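Local coordinates for farnesyl pyrophosphate synthetase (Staphylococcus aureus, PDB 5H9D), which probably makes heptaprenyl diphosphate by magnesium-dependent chain elongation of allylic diphosphates, at residues Q185-K188 with E189-R192; L298-G301 with H302-L306; S305-L308 with S309-K313. One frame throughout, in Å; residues are numbered along the deposited sequence.

Interactions 1 and 2 are surface contacts, each where a short loop runs into the first turns of a helix; interaction 3 is partly buried and lies further along the helix that interaction 2 opens. Interactions 2 and 3 therefore share helix 302-315, and their centres are about 9 Å apart. L298 connects all three: its CD2 packs against T190 CG2 at 4.3 Å, and its CD1 against L307 CD2 at 4.1 Å. The chemistry changes along the way. Interaction 1 relies on a threonine hydroxyl and interaction 2 on a lysine whose ammonium reaches a loop carbonyl and a carboxylate. In interaction 3 the polar bonds stay within the helix, while leucines pack on more than one neighbouring helix.

Interaction 1: residues Q185-K188 with E189-R192; sequences QSDK and ETVR
The carbonyl of D187 is the flat group on which T190 and V191 converge. T190 OG1 lies in its plane, on a lone pair of D187 O, 2.7 Å from that oxygen and at a C=O...donor angle of 123°. V191 N also donates to D187 O, at 3.0 Å, so this carbonyl is gripped twice, once by a side chain and once by the backbone. The T190 torsion explains the first grip: with chi1 at 44°, OG1 sits between the backbone N and the carbonyl carbon and is turned back over the start of the helix. The D187 carboxylate comes near the same hydroxyl, with OD1 3.4 Å from T190 OG1. S186 adds an apolar touch, its CB lying 3.8 Å from V191 CG2. R192 N bonds to K188 O at 2.8 Å, continuing the helical pattern. R192 NH1 and E189 OE2 form only a long ion pair at 3.8 Å, with the oxygen off the guanidinium plane and no N-H aimed at it. The contact is thus the first turn of helix 188-215, with D187 O taking both the i to i+4 bond and a side-chain bond. It follows the loop from helix 158-183, where V191 packs on E178, A181 and I182, while S186 OG makes weak hydrogen bonds to A181 O and F54 O.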
ATOM      1  N   GLN A 185      23.640   6.985   6.371  1.00 74.60           N
ATOM      2  CA  GLN A 185      24.714   6.108   6.789  1.00 78.14           C
ATOM      3  C   GLN A 185      24.936   6.040   8.307  1.00 79.77           C
ATOM      4  O   GLN A 185      25.971   6.462   8.817  1.00 80.40           O
ATOM      5  CB  GLN A 185      26.011   6.521   6.088  1.00 79.10           C
ATOM      6  CG  GLN A 185      25.854   6.728   4.596  1.00 81.13           C
ATOM      7  CD  GLN A 185      27.161   6.575   3.835  1.00 82.36           C
ATOM      8  OE1 GLN A 185      27.481   5.486   3.334  1.00 80.39           O
ATOM      9  NE2 GLN A 185      27.931   7.664   3.755  1.00 81.78           N
ATOM     10  N   SER A 186      23.952   5.520   9.028  1.00 80.84           N
ATOM     11  CA  SER A 186      24.086   5.352  10.467  1.00 81.60           C
ATOM     12  C   SER A 186      24.695   3.954  10.621  1.00 82.31           C
ATOM     13  O   SER A 186      24.861   3.254   9.614  1.00 82.28           O
ATOM     14  CB  SER A 186      22.717   5.440  11.147  1.00 81.16           C
ATOM     15  OG  SER A 186      22.257   6.780  11.182  1.00 81.04           O
ATOM     16  N   ASP A 187      25.026   3.537  11.845  1.00 82.06           N
ATOM     17  CA  ASP A 187      25.635   2.220  12.028  1.00 82.91           C
ATOM     18  C   ASP A 187      24.728   1.155  12.597  1.00 83.86           C
ATOM     19  O   ASP A 187      23.772   1.457  13.310  1.00 84.35           O
ATOM     20  CB  ASP A 187      26.898   2.322  12.884  1.00 82.77           C
ATOM     21  CG  ASP A 187      26.855   3.481  13.839  1.00 82.54           C
ATOM     22  OD1 ASP A 187      26.530   4.592  13.369  1.00 80.75           O
ATOM     23  OD2 ASP A 187      27.154   3.281  15.043  1.00 82.39           O
ATOM     24  N   LYS A 188      25.049  -0.093  12.267  1.00 83.75           N
ATOM     25  CA  LYS A 188      24.290  -1.252  12.696  1.00 85.85           C
ATOM     26  C   LYS A 188      23.428  -1.022  13.938  1.00 85.77           C
ATOM     27  O   LYS A 188      22.227  -1.263  13.903  1.00 86.98           O
ATOM     28  CB  LYS A 188      25.235  -2.440  12.940  1.00 88.74           C
ATOM     29  CG  LYS A 188      24.519  -3.736  13.399  1.00 92.99           C
ATOM     30  CD  LYS A 188      25.463  -4.728  14.124  1.00 94.32           C
ATOM     31  CE  LYS A 188      26.537  -5.306  13.190  1.00 95.87           C
ATOM     32  NZ  LYS A 188      27.479  -6.220  13.906  1.00 95.92           N
ATOM     33  N   GLU A 189      24.037  -0.551  15.027  1.00 85.44           N
ATOM     34  CA  GLU A 189      23.322  -0.320  16.290  1.00 84.03           C
ATOM     35  C   GLU A 189      22.274   0.763  16.269  1.00 82.02           C
ATOM     36  O   GLU A 189      21.134   0.529  16.649  1.00 82.70           O
ATOM     37  CB  GLU A 189      24.299  -0.019  17.419  1.00 84.44           C
ATOM     38  CG  GLU A 189      24.618  -1.246  18.216  1.00 87.09           C
ATOM     39  CD  GLU A 189      23.370  -1.908  18.777  1.00 88.10           C
ATOM     40  OE1 GLU A 189      22.690  -1.287  19.638  1.00 88.10           O
ATOM     41  OE2 GLU A 189      23.073  -3.050  18.348  1.00 88.57           O
ATOM     42  N   THR A 190      22.668   1.953  15.845  1.00 80.10           N
ATOM     43  CA  THR A 190      21.746   3.074  15.767  1.00 78.17           C
ATOM     44  C   THR A 190      20.555   2.718  14.874  1.00 76.03           C
ATOM     45  O   THR A 190      19.421   3.057  15.188  1.00 75.06           O
ATOM     46  CB  THR A 190      22.475   4.342  15.247  1.00 78.25           C
ATOM     47  OG1 THR A 190      23.314   3.992  14.135  1.00 79.70           O
ATOM     48  CG2 THR A 190      23.336   4.946  16.357  1.00 76.83           C
ATOM     49  N   VAL A 191      20.821   2.016  13.776  1.00 74.70           N
ATOM     50  CA  VAL A 191      19.765   1.601  12.856  1.00 73.52           C
ATOM     51  C   VAL A 191      18.887   0.569  13.563  1.00 73.93           C
ATOM     52  O   VAL A 191      17.657   0.700  13.609  1.00 75.76           O
ATOM     53  CB  VAL A 191      20.338   0.965  11.549  1.00 71.62           C
ATOM     54  CG1 VAL A 191      19.202   0.449  10.677  1.00 68.29           C
ATOM     55  CG2 VAL A 191      21.142   1.997  10.774  1.00 70.11           C
ATOM     56  N   ARG A 192      19.520  -0.458  14.115  1.00 72.57           N
ATOM     57  CA  ARG A 192      18.781  -1.486  14.822  1.00 71.37           C
ATOM     58  C   ARG A 192      17.975  -0.797  15.920  1.00 69.56           C
ATOM     59  O   ARG A 192      16.837  -1.168  16.205  1.00 68.25           O
ATOM     60  CB  ARG A 192      19.741  -2.513  15.422  1.00 73.09           C
ATOM     61  CG  ARG A 192      19.358  -3.955  15.106  1.00 76.03           C
ATOM     62  CD  ARG A 192      18.081  -4.372  15.817  1.00 77.90           C
ATOM     63  NE  ARG A 192      18.346  -5.032  17.094  1.00 80.27           N
ATOM     64  CZ  ARG A 192      18.916  -4.469  18.161  1.00 81.10           C
ATOM     65  NH1 ARG A 192      19.306  -3.197  18.143  1.00 80.68           N
ATOM     66  NH2 ARG A 192      19.089  -5.194  19.262  1.00 80.32           N
TER

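Interaction 2: residues L298-G301 with H302-L306; sequences LPDG and HPKSL
With CG anti to the backbone N (chi1 177°) and every later torsion near 180°, K304 reaches straight back over the loop that leads into its own helix. D300 holds CG anti to its carbonyl carbon (chi1 -60°), which lays its side chain beside that of K304, pointing the same way. The lysine NZ donates to L298 O at 2.8 Å, at a C=O...donor angle of 171°, nearly in line with the carbonyl bond. Its second partner here is D300 OD1 at 3.0 Å, a salt bridge whose hydrogen bond is weak; S296 O takes a further bond from NZ. The ammonium group therefore joins the carbonyl of the last residue of helix 276-296, a loop carbonyl and a carboxylate, which probably favours its charged state. The aliphatic chain passes beside P299 O. At the helix start, G301 O accepts from both S305 N (3.2 Å) and S305 OG (3.1 Å), which come from opposite faces of its carbonyl plane. A methyl of L306, CD1, lies over one face of the H302 ring, nearer the ring's border than its centre. F54 touches P299, P303 and K304. G301 at the N-cap, with P303 in the first turn, where a missing N-H costs no helical bond, marks a typical helix N-terminus, here joining helices 276-296 and 302-315 of the all-helical polyprenyl synthase fold.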
ATOM      1  N   LEU A 298      20.280   6.798  22.975  1.00 66.19           N
ATOM      2  CA  LEU A 298      20.818   7.453  21.776  1.00 66.75           C
ATOM      3  C   LEU A 298      21.551   8.756  22.155  1.00 68.89           C
ATOM      4  O   LEU A 298      21.229   9.385  23.161  1.00 69.15           O
ATOM      5  CB  LEU A 298      19.692   7.797  20.786  1.00 64.71           C
ATOM      6  CG  LEU A 298      19.082   6.758  19.823  1.00 64.28           C
ATOM      7  CD1 LEU A 298      17.764   7.290  19.274  1.00 60.23           C
ATOM      8  CD2 LEU A 298      20.053   6.446  18.673  1.00 60.67           C
ATOM      9  N   PRO A 299      22.536   9.181  21.341  1.00 69.37           N
ATOM     10  CA  PRO A 299      23.301  10.410  21.591  1.00 69.96           C
ATOM     11  C   PRO A 299      22.472  11.686  21.822  1.00 71.27           C
ATOM     12  O   PRO A 299      21.539  11.996  21.066  1.00 70.44           O
ATOM     13  CB  PRO A 299      24.186  10.526  20.342  1.00 69.61           C
ATOM     14  CG  PRO A 299      23.432   9.766  19.310  1.00 69.93           C
ATOM     15  CD  PRO A 299      22.941   8.572  20.063  1.00 68.80           C
ATOM     16  N   ASP A 300      22.844  12.431  22.861  1.00 72.43           N
ATOM     17  CA  ASP A 300      22.171  13.680  23.223  1.00 72.89           C
ATOM     18  C   ASP A 300      22.369  14.750  22.175  1.00 71.99           C
ATOM     19  O   ASP A 300      23.438  14.862  21.577  1.00 69.64           O
ATOM     20  CB  ASP A 300      22.697  14.182  24.562  1.00 74.89           C
ATOM     21  CG  ASP A 300      22.461  13.189  25.678  1.00 78.48           C
ATOM     22  OD1 ASP A 300      21.330  13.174  26.224  1.00 80.66           O
ATOM     23  OD2 ASP A 300      23.393  12.409  25.993  1.00 79.20           O
ATOM     24  N   GLY A 301      21.328  15.549  21.975  1.00 72.93           N
ATOM     25  CA  GLY A 301      21.370  16.607  20.980  1.00 73.72           C
ATOM     26  C   GLY A 301      19.944  17.013  20.666  1.00 74.57           C
ATOM     27  O   GLY A 301      19.025  16.511  21.318  1.00 75.89           O
ATOM     28  N   HIS A 302      19.738  17.898  19.687  1.00 74.17           N
ATOM     29  CA  HIS A 302      18.383  18.331  19.375  1.00 72.76           C
ATOM     30  C   HIS A 302      17.546  17.198  18.795  1.00 73.02           C
ATOM     31  O   HIS A 302      16.382  17.017  19.164  1.00 72.44           O
ATOM     32  CB  HIS A 302      18.354  19.522  18.415  1.00 70.77           C
ATOM     33  CG  HIS A 302      17.046  20.259  18.445  1.00 71.99           C
ATOM     34  ND1 HIS A 302      16.476  20.835  17.328  1.00 72.36           N
ATOM     35  CD2 HIS A 302      16.198  20.514  19.472  1.00 71.29           C
ATOM     36  CE1 HIS A 302      15.337  21.416  17.669  1.00 72.15           C
ATOM     37  NE2 HIS A 302      15.146  21.236  18.964  1.00 70.68           N
ATOM     38  N   PRO A 303      18.119  16.423  17.865  1.00 72.75           N
ATOM     39  CA  PRO A 303      17.300  15.336  17.327  1.00 71.95           C
ATOM     40  C   PRO A 303      16.735  14.475  18.455  1.00 69.94           C
ATOM     41  O   PRO A 303      15.528  14.311  18.561  1.00 69.99           O
ATOM     42  CB  PRO A 303      18.277  14.598  16.416  1.00 72.47           C
ATOM     43  CG  PRO A 303      19.064  15.731  15.841  1.00 73.17           C
ATOM     44  CD  PRO A 303      19.367  16.566  17.094  1.00 72.65           C
ATOM     45  N   LYS A 304      17.603  13.951  19.310  1.00 68.97           N
ATOM     46  CA  LYS A 304      17.151  13.132  20.421  1.00 67.13           C
ATOM     47  C   LYS A 304      16.067  13.835  21.238  1.00 66.33           C
ATOM     48  O   LYS A 304      15.222  13.179  21.824  1.00 65.99           O
ATOM     49  CB  LYS A 304      18.323  12.767  21.322  1.00 67.57           C
ATOM     50  CG  LYS A 304      17.954  11.949  22.575  1.00 67.83           C
ATOM     51  CD  LYS A 304      19.201  11.670  23.402  1.00 67.10           C
ATOM     52  CE  LYS A 304      18.904  10.797  24.594  1.00 69.67           C
ATOM     53  NZ  LYS A 304      20.130  10.560  25.426  1.00 69.19           N
ATOM     54  N   SER A 305      16.081  15.164  21.269  1.00 65.15           N
ATOM     55  CA  SER A 305      15.069  15.918  22.007  1.00 64.20           C
ATOM     56  C   SER A 305      13.746  15.966  21.241  1.00 63.97           C
ATOM     57  O   SER A 305      12.662  16.056  21.832  1.00 64.10           O
ATOM     58  CB  SER A 305      15.527  17.362  22.253  1.00 64.33           C
ATOM     59  OG  SER A 305      16.631  17.447  23.131  1.00 66.43           O
ATOM     60  N   LEU A 306      13.841  15.930  19.917  1.00 64.18           N
ATOM     61  CA  LEU A 306      12.658  15.994  19.066  1.00 63.17           C
ATOM     62  C   LEU A 306      11.951  14.667  19.010  1.00 61.36           C
ATOM     63  O   LEU A 306      10.743  14.613  19.047  1.00 61.21           O
ATOM     64  CB  LEU A 306      13.039  16.471  17.657  1.00 64.95           C
ATOM     65  CG  LEU A 306      13.281  17.995  17.546  1.00 65.17           C
ATOM     66  CD1 LEU A 306      13.946  18.356  16.229  1.00 63.57           C
ATOM     67  CD2 LEU A 306      11.954  18.713  17.691  1.00 65.21           C
TER

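Interaction 3: residues S305-L308 with S309-K313; sequences SLLL and SLTKK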
ATOM      1  N   SER A 305      16.081  15.164  21.269  1.00 65.15           N
ATOM      2  CA  SER A 305      15.069  15.918  22.007  1.00 64.20           C
ATOM      3  C   SER A 305      13.746  15.966  21.241  1.00 63.97           C
ATOM      4  O   SER A 305      12.662  16.056  21.832  1.00 64.10           O
ATOM      5  CB  SER A 305      15.527  17.362  22.253  1.00 64.33           C
ATOM      6  OG  SER A 305      16.631  17.447  23.131  1.00 66.43           O
ATOM      7  N   LEU A 306      13.841  15.930  19.917  1.00 64.18           N
ATOM      8  CA  LEU A 306      12.658  15.994  19.066  1.00 63.17           C
ATOM      9  C   LEU A 306      11.951  14.667  19.010  1.00 61.36           C
ATOM     10  O   LEU A 306      10.743  14.613  19.047  1.00 61.21           O
ATOM     11  CB  LEU A 306      13.039  16.471  17.657  1.00 64.95           C
ATOM     12  CG  LEU A 306      13.281  17.995  17.546  1.00 65.17           C
ATOM     13  CD1 LEU A 306      13.946  18.356  16.229  1.00 63.57           C
ATOM     14  CD2 LEU A 306      11.954  18.713  17.691  1.00 65.21           C
ATOM     15  N   LEU A 307      12.715  13.592  18.938  1.00 61.44           N
ATOM     16  CA  LEU A 307      12.137  12.260  18.912  1.00 61.25           C
ATOM     17  C   LEU A 307      11.460  12.036  20.268  1.00 62.15           C
ATOM     18  O   LEU A 307      10.322  11.577  20.305  1.00 63.22           O
ATOM     19  CB  LEU A 307      13.241  11.232  18.650  1.00 59.74           C
ATOM     20  CG  LEU A 307      12.984   9.779  18.253  1.00 57.69           C
ATOM     21  CD1 LEU A 307      12.087   9.681  17.063  1.00 53.22           C
ATOM     22  CD2 LEU A 307      14.347   9.134  17.950  1.00 56.92           C
ATOM     23  N   LEU A 308      12.146  12.374  21.368  1.00 62.54           N
ATOM     24  CA  LEU A 308      11.580  12.228  22.718  1.00 64.29           C
ATOM     25  C   LEU A 308      10.261  12.994  22.814  1.00 65.48           C
ATOM     26  O   LEU A 308       9.261  12.484  23.317  1.00 65.38           O
ATOM     27  CB  LEU A 308      12.545  12.754  23.789  1.00 63.65           C
ATOM     28  CG  LEU A 308      13.657  11.818  24.280  1.00 64.11           C
ATOM     29  CD1 LEU A 308      14.864  12.645  24.719  1.00 65.38           C
ATOM     30  CD2 LEU A 308      13.165  10.971  25.414  1.00 62.69           C
ATOM     31  N   SER A 309      10.277  14.226  22.327  1.00 66.88           N
ATOM     32  CA  SER A 309       9.091  15.069  22.311  1.00 67.60           C
ATOM     33  C   SER A 309       7.976  14.454  21.446  1.00 68.40           C
ATOM     34  O   SER A 309       6.841  14.313  21.888  1.00 69.15           O
ATOM     35  CB  SER A 309       9.462  16.442  21.765  1.00 66.40           C
ATOM     36  OG  SER A 309       8.318  17.261  21.670  1.00 68.07           O
ATOM     37  N   LEU A 310       8.302  14.098  20.208  1.00 69.01           N
ATOM     38  CA  LEU A 310       7.324  13.507  19.310  1.00 70.09           C
ATOM     39  C   LEU A 310       6.810  12.167  19.850  1.00 70.21           C
ATOM     40  O   LEU A 310       5.629  11.873  19.768  1.00 70.20           O
ATOM     41  CB  LEU A 310       7.923  13.317  17.909  1.00 70.28           C
ATOM     42  CG  LEU A 310       7.028  12.609  16.866  1.00 73.25           C
ATOM     43  CD1 LEU A 310       5.773  13.446  16.589  1.00 71.86           C
ATOM     44  CD2 LEU A 310       7.801  12.383  15.566  1.00 72.89           C
ATOM     45  N   THR A 311       7.693  11.348  20.398  1.00 70.47           N
ATOM     46  CA  THR A 311       7.260  10.066  20.941  1.00 71.93           C
ATOM     47  C   THR A 311       6.357  10.248  22.169  1.00 75.18           C
ATOM     48  O   THR A 311       5.649   9.316  22.572  1.00 74.56           O
ATOM     49  CB  THR A 311       8.457   9.213  21.369  1.00 69.83           C
ATOM     50  OG1 THR A 311       9.301   9.007  20.241  1.00 70.57           O
ATOM     51  CG2 THR A 311       8.006   7.866  21.925  1.00 66.76           C
ATOM     52  N   LYS A 312       6.391  11.440  22.769  1.00 77.55           N
ATOM     53  CA  LYS A 312       5.591  11.682  23.957  1.00 79.43           C
ATOM     54  C   LYS A 312       4.228  12.250  23.696  1.00 81.71           C
ATOM     55  O   LYS A 312       3.375  12.240  24.584  1.00 82.31           O
ATOM     56  CB  LYS A 312       6.334  12.555  24.941  1.00 77.78           C
ATOM     57  CG  LYS A 312       7.361  11.785  25.744  1.00 77.25           C
ATOM     58  CD  LYS A 312       7.843  12.663  26.871  1.00 76.31           C
ATOM     59  CE  LYS A 312       9.129  12.200  27.476  1.00 73.74           C
ATOM     60  NZ  LYS A 312       9.474  13.204  28.514  1.00 73.57           N
ATOM     61  N   LYS A 313       4.022  12.762  22.490  1.00 84.57           N
ATOM     62  CA  LYS A 313       2.711  13.265  22.119  1.00 87.77           C
ATOM     63  C   LYS A 313       2.007  12.009  21.584  1.00 90.20           C
ATOM     64  O   LYS A 313       0.906  11.657  22.039  1.00 90.98           O
ATOM     65  CB  LYS A 313       2.809  14.360  21.043  1.00 87.93           C
ATOM     66  CG  LYS A 313       3.542  15.609  21.517  1.00 89.20           C
ATOM     67  CD  LYS A 313       3.194  16.866  20.717  1.00 89.42           C
ATOM     68  CE  LYS A 313       3.777  18.125  21.405  1.00 90.89           C
ATOM     69  NZ  LYS A 313       3.273  19.445  20.876  1.00 89.76           N
TER
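From S305 to T311 the backbone follows the i to i+4 bonding of an alpha helix: S309 N donates to S305 O at 3.0 Å, L310 N to L306 O at 2.8 Å, and T311 N to L307 O. The side chains of this helix face different neighbours in the helical bundle. L306, L307 and L310 pack on helix 43-51, where F47 meets L307 and L310 and L50 meets L306 and L307. L308 and T311 pack on helix 276-296, L308 against L292 and I295, T311 against L288 and I295. Helix 188-215 supplies a third set of contacts, with L194 touching L307 and I201 touching T311. L307 and T311, one turn apart, thus each touch two neighbouring helices, and both are buried. K312, by contrast, is exposed, and its chain runs out extended past L308 O. Although T311 is buried, its hydroxyl is satisfied within the helix itself. Chi1 of -59° places OG1 beside its own backbone N, facing the preceding turn, with CG2 anti to that N. L307 O thus accepts twice from one residue, T311 OG1 donating at 2.8 Å from 46° out of the carbonyl plane.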